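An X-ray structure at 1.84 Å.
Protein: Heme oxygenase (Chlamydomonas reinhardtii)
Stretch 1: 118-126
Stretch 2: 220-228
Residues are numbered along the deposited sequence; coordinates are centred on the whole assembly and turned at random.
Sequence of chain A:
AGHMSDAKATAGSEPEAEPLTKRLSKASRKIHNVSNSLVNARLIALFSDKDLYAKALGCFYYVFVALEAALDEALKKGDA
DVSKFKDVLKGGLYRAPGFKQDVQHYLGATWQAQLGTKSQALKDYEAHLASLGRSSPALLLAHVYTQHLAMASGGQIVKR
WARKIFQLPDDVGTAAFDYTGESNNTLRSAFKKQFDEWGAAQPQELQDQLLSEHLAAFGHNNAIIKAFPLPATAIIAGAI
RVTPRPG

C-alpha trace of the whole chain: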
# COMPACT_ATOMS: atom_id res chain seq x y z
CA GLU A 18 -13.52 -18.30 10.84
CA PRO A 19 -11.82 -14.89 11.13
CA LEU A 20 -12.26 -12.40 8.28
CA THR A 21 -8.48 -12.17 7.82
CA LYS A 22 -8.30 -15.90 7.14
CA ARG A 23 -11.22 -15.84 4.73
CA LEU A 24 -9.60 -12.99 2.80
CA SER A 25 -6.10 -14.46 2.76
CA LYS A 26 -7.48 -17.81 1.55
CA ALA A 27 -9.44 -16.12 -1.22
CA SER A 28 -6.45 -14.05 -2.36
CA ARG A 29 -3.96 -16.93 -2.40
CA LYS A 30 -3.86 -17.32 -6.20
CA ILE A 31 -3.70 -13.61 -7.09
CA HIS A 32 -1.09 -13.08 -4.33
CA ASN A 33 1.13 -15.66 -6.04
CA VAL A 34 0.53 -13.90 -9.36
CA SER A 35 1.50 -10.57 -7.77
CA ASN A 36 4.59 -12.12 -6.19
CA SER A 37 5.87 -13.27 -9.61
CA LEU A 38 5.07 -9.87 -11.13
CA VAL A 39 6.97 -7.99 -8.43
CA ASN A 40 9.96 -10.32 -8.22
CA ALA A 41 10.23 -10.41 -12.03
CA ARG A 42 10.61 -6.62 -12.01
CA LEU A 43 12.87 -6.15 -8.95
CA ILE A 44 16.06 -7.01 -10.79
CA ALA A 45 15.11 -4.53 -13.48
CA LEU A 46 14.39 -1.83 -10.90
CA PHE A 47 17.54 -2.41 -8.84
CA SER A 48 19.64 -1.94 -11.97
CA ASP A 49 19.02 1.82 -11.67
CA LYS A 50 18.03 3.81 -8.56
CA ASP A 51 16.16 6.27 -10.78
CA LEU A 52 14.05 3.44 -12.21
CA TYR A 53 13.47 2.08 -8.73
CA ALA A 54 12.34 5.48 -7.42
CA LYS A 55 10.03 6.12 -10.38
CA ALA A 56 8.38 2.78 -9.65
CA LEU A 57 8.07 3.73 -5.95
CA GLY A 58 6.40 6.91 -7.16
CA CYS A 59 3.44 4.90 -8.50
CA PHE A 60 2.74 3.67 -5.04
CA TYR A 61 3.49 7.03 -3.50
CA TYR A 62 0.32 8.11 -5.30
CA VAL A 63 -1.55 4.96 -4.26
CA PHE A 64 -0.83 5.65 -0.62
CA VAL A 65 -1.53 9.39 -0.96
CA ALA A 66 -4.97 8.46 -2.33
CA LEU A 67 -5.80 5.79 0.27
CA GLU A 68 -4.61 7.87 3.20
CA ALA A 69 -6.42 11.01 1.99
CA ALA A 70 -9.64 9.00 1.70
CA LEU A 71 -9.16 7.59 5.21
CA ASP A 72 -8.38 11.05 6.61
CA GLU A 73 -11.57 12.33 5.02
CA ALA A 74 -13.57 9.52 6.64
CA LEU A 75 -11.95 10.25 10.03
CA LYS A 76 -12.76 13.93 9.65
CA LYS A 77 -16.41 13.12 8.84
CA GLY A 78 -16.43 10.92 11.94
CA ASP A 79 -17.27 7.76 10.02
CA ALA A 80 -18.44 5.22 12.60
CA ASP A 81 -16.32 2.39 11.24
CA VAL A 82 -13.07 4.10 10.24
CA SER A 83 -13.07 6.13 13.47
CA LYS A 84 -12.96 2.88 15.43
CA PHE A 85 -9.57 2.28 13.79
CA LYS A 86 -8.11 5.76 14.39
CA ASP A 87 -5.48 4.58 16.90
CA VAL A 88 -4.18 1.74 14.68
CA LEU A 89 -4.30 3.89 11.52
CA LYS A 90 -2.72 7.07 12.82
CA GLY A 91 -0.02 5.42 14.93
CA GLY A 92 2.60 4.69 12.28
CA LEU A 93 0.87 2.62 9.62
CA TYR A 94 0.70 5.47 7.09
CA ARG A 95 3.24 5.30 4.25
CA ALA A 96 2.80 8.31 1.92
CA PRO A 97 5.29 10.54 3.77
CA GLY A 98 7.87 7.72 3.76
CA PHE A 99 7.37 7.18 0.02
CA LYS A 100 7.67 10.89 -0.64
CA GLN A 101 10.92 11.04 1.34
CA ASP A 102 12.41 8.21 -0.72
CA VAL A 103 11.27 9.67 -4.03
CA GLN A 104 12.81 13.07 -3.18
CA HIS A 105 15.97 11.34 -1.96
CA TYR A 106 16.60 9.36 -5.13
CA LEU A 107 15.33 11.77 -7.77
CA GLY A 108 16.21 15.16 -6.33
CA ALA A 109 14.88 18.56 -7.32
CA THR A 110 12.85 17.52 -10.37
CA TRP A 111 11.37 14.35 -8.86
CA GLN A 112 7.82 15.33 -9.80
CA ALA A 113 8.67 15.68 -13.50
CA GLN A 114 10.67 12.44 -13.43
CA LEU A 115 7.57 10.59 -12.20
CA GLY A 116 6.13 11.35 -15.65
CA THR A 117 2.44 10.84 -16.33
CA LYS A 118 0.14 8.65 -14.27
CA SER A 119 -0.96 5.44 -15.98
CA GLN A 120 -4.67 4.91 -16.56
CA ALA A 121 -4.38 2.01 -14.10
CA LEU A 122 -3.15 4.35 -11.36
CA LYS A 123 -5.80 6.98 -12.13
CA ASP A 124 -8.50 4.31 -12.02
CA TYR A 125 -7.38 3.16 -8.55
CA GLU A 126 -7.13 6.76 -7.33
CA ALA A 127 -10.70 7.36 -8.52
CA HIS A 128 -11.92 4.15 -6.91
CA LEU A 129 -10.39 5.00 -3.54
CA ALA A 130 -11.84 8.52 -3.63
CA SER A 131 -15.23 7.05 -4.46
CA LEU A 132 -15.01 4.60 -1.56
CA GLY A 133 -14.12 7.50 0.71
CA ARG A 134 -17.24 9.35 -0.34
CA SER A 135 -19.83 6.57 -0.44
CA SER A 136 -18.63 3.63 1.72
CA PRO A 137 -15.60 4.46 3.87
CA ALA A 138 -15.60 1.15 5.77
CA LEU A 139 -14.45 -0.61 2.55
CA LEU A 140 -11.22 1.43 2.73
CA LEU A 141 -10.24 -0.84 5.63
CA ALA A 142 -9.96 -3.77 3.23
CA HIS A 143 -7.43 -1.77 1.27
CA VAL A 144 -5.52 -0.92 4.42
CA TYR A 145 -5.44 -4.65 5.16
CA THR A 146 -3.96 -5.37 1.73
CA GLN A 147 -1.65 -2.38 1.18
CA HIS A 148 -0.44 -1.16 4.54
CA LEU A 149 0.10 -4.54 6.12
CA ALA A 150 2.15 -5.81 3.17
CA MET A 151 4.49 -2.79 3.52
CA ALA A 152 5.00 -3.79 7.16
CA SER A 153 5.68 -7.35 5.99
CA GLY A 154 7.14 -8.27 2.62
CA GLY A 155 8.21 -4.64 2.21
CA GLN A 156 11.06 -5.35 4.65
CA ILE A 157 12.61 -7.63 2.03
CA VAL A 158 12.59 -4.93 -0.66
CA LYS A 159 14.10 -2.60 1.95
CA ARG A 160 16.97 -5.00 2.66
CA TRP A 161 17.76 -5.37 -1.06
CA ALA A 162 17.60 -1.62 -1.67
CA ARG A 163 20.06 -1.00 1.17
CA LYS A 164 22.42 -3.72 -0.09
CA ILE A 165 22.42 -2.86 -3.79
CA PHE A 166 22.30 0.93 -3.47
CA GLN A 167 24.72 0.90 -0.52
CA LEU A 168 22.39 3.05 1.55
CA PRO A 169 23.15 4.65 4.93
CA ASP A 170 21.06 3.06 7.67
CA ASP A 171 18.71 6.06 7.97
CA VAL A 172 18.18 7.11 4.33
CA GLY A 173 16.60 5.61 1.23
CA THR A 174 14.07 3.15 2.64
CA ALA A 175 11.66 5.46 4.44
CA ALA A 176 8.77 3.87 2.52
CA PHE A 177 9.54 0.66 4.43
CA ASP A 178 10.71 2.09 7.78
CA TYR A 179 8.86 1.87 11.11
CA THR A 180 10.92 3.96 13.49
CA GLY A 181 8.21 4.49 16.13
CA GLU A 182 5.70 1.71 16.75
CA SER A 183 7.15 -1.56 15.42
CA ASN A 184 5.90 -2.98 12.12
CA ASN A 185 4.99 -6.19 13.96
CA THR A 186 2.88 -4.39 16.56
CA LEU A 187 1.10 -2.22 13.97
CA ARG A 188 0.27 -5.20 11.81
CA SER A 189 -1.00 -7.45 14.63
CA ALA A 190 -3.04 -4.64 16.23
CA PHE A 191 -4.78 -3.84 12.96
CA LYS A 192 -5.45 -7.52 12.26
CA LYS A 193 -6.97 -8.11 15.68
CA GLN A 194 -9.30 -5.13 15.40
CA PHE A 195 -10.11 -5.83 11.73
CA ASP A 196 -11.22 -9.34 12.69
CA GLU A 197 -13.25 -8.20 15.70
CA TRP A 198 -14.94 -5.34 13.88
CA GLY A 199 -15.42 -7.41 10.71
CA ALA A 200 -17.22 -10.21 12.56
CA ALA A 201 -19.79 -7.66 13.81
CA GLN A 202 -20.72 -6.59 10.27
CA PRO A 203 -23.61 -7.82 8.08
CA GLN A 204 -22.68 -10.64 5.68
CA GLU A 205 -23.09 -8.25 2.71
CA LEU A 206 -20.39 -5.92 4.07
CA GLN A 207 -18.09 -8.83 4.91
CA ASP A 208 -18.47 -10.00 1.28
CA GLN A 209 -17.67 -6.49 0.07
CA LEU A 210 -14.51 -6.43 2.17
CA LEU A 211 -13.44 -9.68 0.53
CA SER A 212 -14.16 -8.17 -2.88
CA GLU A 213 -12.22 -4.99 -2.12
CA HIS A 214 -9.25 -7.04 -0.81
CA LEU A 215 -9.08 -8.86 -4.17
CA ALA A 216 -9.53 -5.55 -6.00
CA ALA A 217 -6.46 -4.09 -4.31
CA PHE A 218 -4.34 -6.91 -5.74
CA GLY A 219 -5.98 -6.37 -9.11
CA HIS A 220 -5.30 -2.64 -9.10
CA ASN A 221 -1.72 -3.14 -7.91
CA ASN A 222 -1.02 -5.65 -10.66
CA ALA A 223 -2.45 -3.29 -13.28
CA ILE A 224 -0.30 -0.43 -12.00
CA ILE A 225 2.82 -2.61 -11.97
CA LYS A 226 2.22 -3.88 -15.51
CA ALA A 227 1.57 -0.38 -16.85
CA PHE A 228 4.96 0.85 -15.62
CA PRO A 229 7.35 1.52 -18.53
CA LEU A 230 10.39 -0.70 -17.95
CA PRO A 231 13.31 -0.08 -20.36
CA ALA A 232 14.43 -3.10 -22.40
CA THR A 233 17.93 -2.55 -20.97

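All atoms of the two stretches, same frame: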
# COMPACT_ATOMS: atom_id res chain seq x y z
N LYS A 118 0.77 9.79 -14.92
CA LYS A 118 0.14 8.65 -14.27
C LYS A 118 -0.48 7.73 -15.30
O LYS A 118 -1.12 8.20 -16.24
CB LYS A 118 -0.94 9.13 -13.30
CG LYS A 118 -0.41 10.10 -12.25
CD LYS A 118 -1.48 10.38 -11.19
CE LYS A 118 -0.98 11.39 -10.18
NZ LYS A 118 -2.02 11.70 -9.17
N SER A 119 -0.29 6.42 -15.13
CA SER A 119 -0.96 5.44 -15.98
C SER A 119 -2.47 5.51 -15.78
O SER A 119 -2.95 6.02 -14.77
CB SER A 119 -0.47 4.03 -15.67
OG SER A 119 -0.83 3.63 -14.36
N GLN A 120 -3.23 4.97 -16.73
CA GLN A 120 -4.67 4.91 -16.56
C GLN A 120 -4.98 4.00 -15.36
O GLN A 120 -5.90 4.27 -14.59
CB GLN A 120 -5.37 4.40 -17.82
CG GLN A 120 -6.87 4.55 -17.75
CD GLN A 120 -7.30 6.00 -17.58
OE1 GLN A 120 -6.85 6.89 -18.30
NE2 GLN A 120 -8.16 6.25 -16.59
N ALA A 121 -4.18 2.94 -15.21
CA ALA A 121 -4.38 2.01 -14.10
C ALA A 121 -4.29 2.71 -12.75
O ALA A 121 -5.09 2.46 -11.84
CB ALA A 121 -3.35 0.88 -14.18
N LEU A 122 -3.31 3.60 -12.61
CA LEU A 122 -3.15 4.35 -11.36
C LEU A 122 -4.32 5.32 -11.17
O LEU A 122 -4.87 5.42 -10.08
CB LEU A 122 -1.83 5.11 -11.37
CG LEU A 122 -1.62 6.09 -10.19
CD1 LEU A 122 -1.70 5.36 -8.85
CD2 LEU A 122 -0.28 6.80 -10.30
N LYS A 123 -4.69 6.03 -12.22
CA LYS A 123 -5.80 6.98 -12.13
C LYS A 123 -7.10 6.28 -11.77
O LYS A 123 -7.90 6.80 -10.98
CB LYS A 123 -5.94 7.76 -13.44
CG LYS A 123 -4.75 8.70 -13.69
CD LYS A 123 -4.92 9.59 -14.92
CE LYS A 123 -4.71 8.83 -16.21
NZ LYS A 123 -4.79 9.75 -17.38
N ASP A 124 -7.31 5.09 -12.33
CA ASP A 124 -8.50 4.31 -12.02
C ASP A 124 -8.55 3.92 -10.54
O ASP A 124 -9.61 3.94 -9.92
CB ASP A 124 -8.56 3.05 -12.90
CG ASP A 124 -8.91 3.37 -14.37
OD1 ASP A 124 -9.39 4.48 -14.67
OD2 ASP A 124 -8.70 2.49 -15.23
N TYR A 125 -7.41 3.55 -9.96
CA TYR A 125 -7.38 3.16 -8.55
C TYR A 125 -7.59 4.40 -7.69
O TYR A 125 -8.34 4.35 -6.71
CB TYR A 125 -6.05 2.46 -8.20
CG TYR A 125 -6.04 1.73 -6.87
CD1 TYR A 125 -7.22 1.41 -6.20
CD2 TYR A 125 -4.83 1.35 -6.29
CE1 TYR A 125 -7.19 0.73 -4.97
CE2 TYR A 125 -4.80 0.69 -5.07
CZ TYR A 125 -5.97 0.37 -4.41
OH TYR A 125 -5.89 -0.29 -3.21
N GLU A 126 -6.93 5.50 -8.05
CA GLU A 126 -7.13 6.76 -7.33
C GLU A 126 -8.61 7.16 -7.28
O GLU A 126 -9.11 7.59 -6.24
CB GLU A 126 -6.33 7.88 -7.98
CG GLU A 126 -4.82 7.80 -7.77
CD GLU A 126 -4.11 8.91 -8.52
OE1 GLU A 126 -4.55 9.25 -9.63
OE2 GLU A 126 -3.13 9.47 -7.97
N HIS A 220 -5.75 -3.99 -8.78
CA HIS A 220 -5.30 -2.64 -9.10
C HIS A 220 -3.77 -2.58 -9.08
O HIS A 220 -3.16 -1.98 -9.97
CB HIS A 220 -5.89 -1.63 -8.12
CG HIS A 220 -7.32 -1.28 -8.39
ND1 HIS A 220 -7.69 -0.52 -9.48
CD2 HIS A 220 -8.46 -1.57 -7.72
CE1 HIS A 220 -9.01 -0.37 -9.48
NE2 HIS A 220 -9.49 -0.99 -8.41
N ASN A 221 -3.16 -3.16 -8.05
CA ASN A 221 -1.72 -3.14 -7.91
C ASN A 221 -1.07 -3.81 -9.11
O ASN A 221 -0.09 -3.31 -9.65
CB ASN A 221 -1.27 -3.84 -6.62
CG ASN A 221 -1.40 -2.95 -5.41
OD1 ASN A 221 -2.01 -1.89 -5.47
ND2 ASN A 221 -0.82 -3.37 -4.29
N ASN A 222 -1.63 -4.93 -9.53
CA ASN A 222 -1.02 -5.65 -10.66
C ASN A 222 -1.10 -4.83 -11.94
O ASN A 222 -0.16 -4.79 -12.72
CB ASN A 222 -1.69 -7.01 -10.83
CG ASN A 222 -1.30 -7.98 -9.73
OD1 ASN A 222 -0.48 -7.66 -8.87
ND2 ASN A 222 -1.89 -9.17 -9.75
N ALA A 223 -2.23 -4.15 -12.12
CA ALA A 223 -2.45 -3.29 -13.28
C ALA A 223 -1.45 -2.15 -13.31
O ALA A 223 -0.91 -1.80 -14.35
CB ALA A 223 -3.87 -2.76 -13.27
N ILE A 224 -1.22 -1.56 -12.14
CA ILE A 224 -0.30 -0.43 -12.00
C ILE A 224 1.15 -0.87 -12.28
O ILE A 224 1.91 -0.20 -12.99
CB ILE A 224 -0.44 0.19 -10.61
CG1 ILE A 224 -1.83 0.83 -10.49
CG2 ILE A 224 0.65 1.23 -10.34
CD1 ILE A 224 -2.21 1.25 -9.07
N ILE A 225 1.51 -2.02 -11.73
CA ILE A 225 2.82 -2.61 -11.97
C ILE A 225 3.06 -2.90 -13.46
O ILE A 225 4.12 -2.59 -14.02
CB ILE A 225 3.00 -3.89 -11.16
CG1 ILE A 225 3.08 -3.55 -9.67
CG2 ILE A 225 4.27 -4.62 -11.56
CD1 ILE A 225 2.86 -4.73 -8.77
N LYS A 226 2.06 -3.49 -14.11
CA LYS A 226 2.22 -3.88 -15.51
C LYS A 226 2.26 -2.67 -16.43
O LYS A 226 2.89 -2.72 -17.49
CB LYS A 226 1.10 -4.83 -15.92
CG LYS A 226 1.33 -6.24 -15.41
CD LYS A 226 0.32 -7.22 -15.95
CE LYS A 226 -1.06 -6.94 -15.38
NZ LYS A 226 -1.97 -8.11 -15.57
N ALA A 227 1.63 -1.58 -16.02
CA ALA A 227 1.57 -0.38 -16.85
C ALA A 227 2.86 0.43 -16.77
O ALA A 227 3.06 1.37 -17.55
CB ALA A 227 0.37 0.48 -16.45
N PHE A 228 3.73 0.08 -15.84
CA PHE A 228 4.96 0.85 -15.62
C PHE A 228 5.94 0.57 -16.75
O PHE A 228 6.21 -0.59 -17.07
CB PHE A 228 5.61 0.52 -14.26
CG PHE A 228 6.88 1.30 -13.99
CD1 PHE A 228 6.82 2.63 -13.57
CD2 PHE A 228 8.13 0.71 -14.14
CE1 PHE A 228 7.99 3.36 -13.32
CE2 PHE A 228 9.30 1.43 -13.89
CZ PHE A 228 9.23 2.76 -13.48
O HOH W 1 1.43 2.36 -13.62
O HOH W 2 -6.13 0.04 -11.73

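Two helices can pack closely without a direct hydrogen bond between them, using small residues at the closest backbone pairing and waters to join polar groups. The contact between residues 118-126 and 220-228 of this heme oxygenase illustrates the principle. The two helical segments, 120-126 and 220-227, run roughly antiparallel, with 153° between their N-to-C directions, and their axes approach to 8.3 Å. In the register of nearest CA atoms, Ser119 pairs with Ala227, Ala121 with Ile224, and Tyr125 with His220.

The closest of these backbone pairings is at Ala121, whose CA lies 5.2 Å from Ile224 CA. The side chain of Ala121 is a single methyl, and Ala121 CB rests 3.6 Å from Ala223 O and 3.8 Å from Ala223 CB. Ile224 adds the larger apolar surface. Its CA-to-CB bond points sideways, but the end of the side chain comes nearer, placing CG1 4.0 Å from Ala121 CB and CD1 4.1 Å from Leu122 CD1. Further along, Ser119 CB meets Ala227 CB at 3.7 Å.

Aromatic packing takes over at the Tyr125 end. The rings of Tyr125 and His220 form an offset stack, their planes only 6° apart and their centroids separated by 4.4 Å, with Tyr125 CD1 3.5 Å from His220 CG. His220 CB also lies over the face of the Tyr125 ring, 3.7 Å from its centroid, in a CH-pi contact. Ile224 CD1 approaches the edge of that ring, 3.8 Å from Tyr125 CD2, so the tyrosine joins the aromatic and aliphatic parts of the interface.

Polar links across the seam are made through water. One water lies 2.7 Å from Ser119 OG and donates to Ile224 O, also at 2.7 Å; the same carbonyl also accepts a weak backbone bond from Ala227 N, with Ala227 N 3.3 Å from Ile224 O. A second water donates to Ala121 O at 2.6 Å and lies 2.8 Å from His220 ND1, tying the stacked histidine to the opposing backbone.

Other bonds lie within the first stretch. Ser119 caps the helix that follows, OG accepting from Leu122 N at 3.0 Å, so the same oxygen serves both cap and water bridge. Gln120 NE2 donates to Asp124 OD1 at 2.9 Å, and Lys118 NZ forms a salt bridge with Glu126 OE2 at 2.8 Å; none of Gln120, Lys118 and Glu126 touches the second stretch.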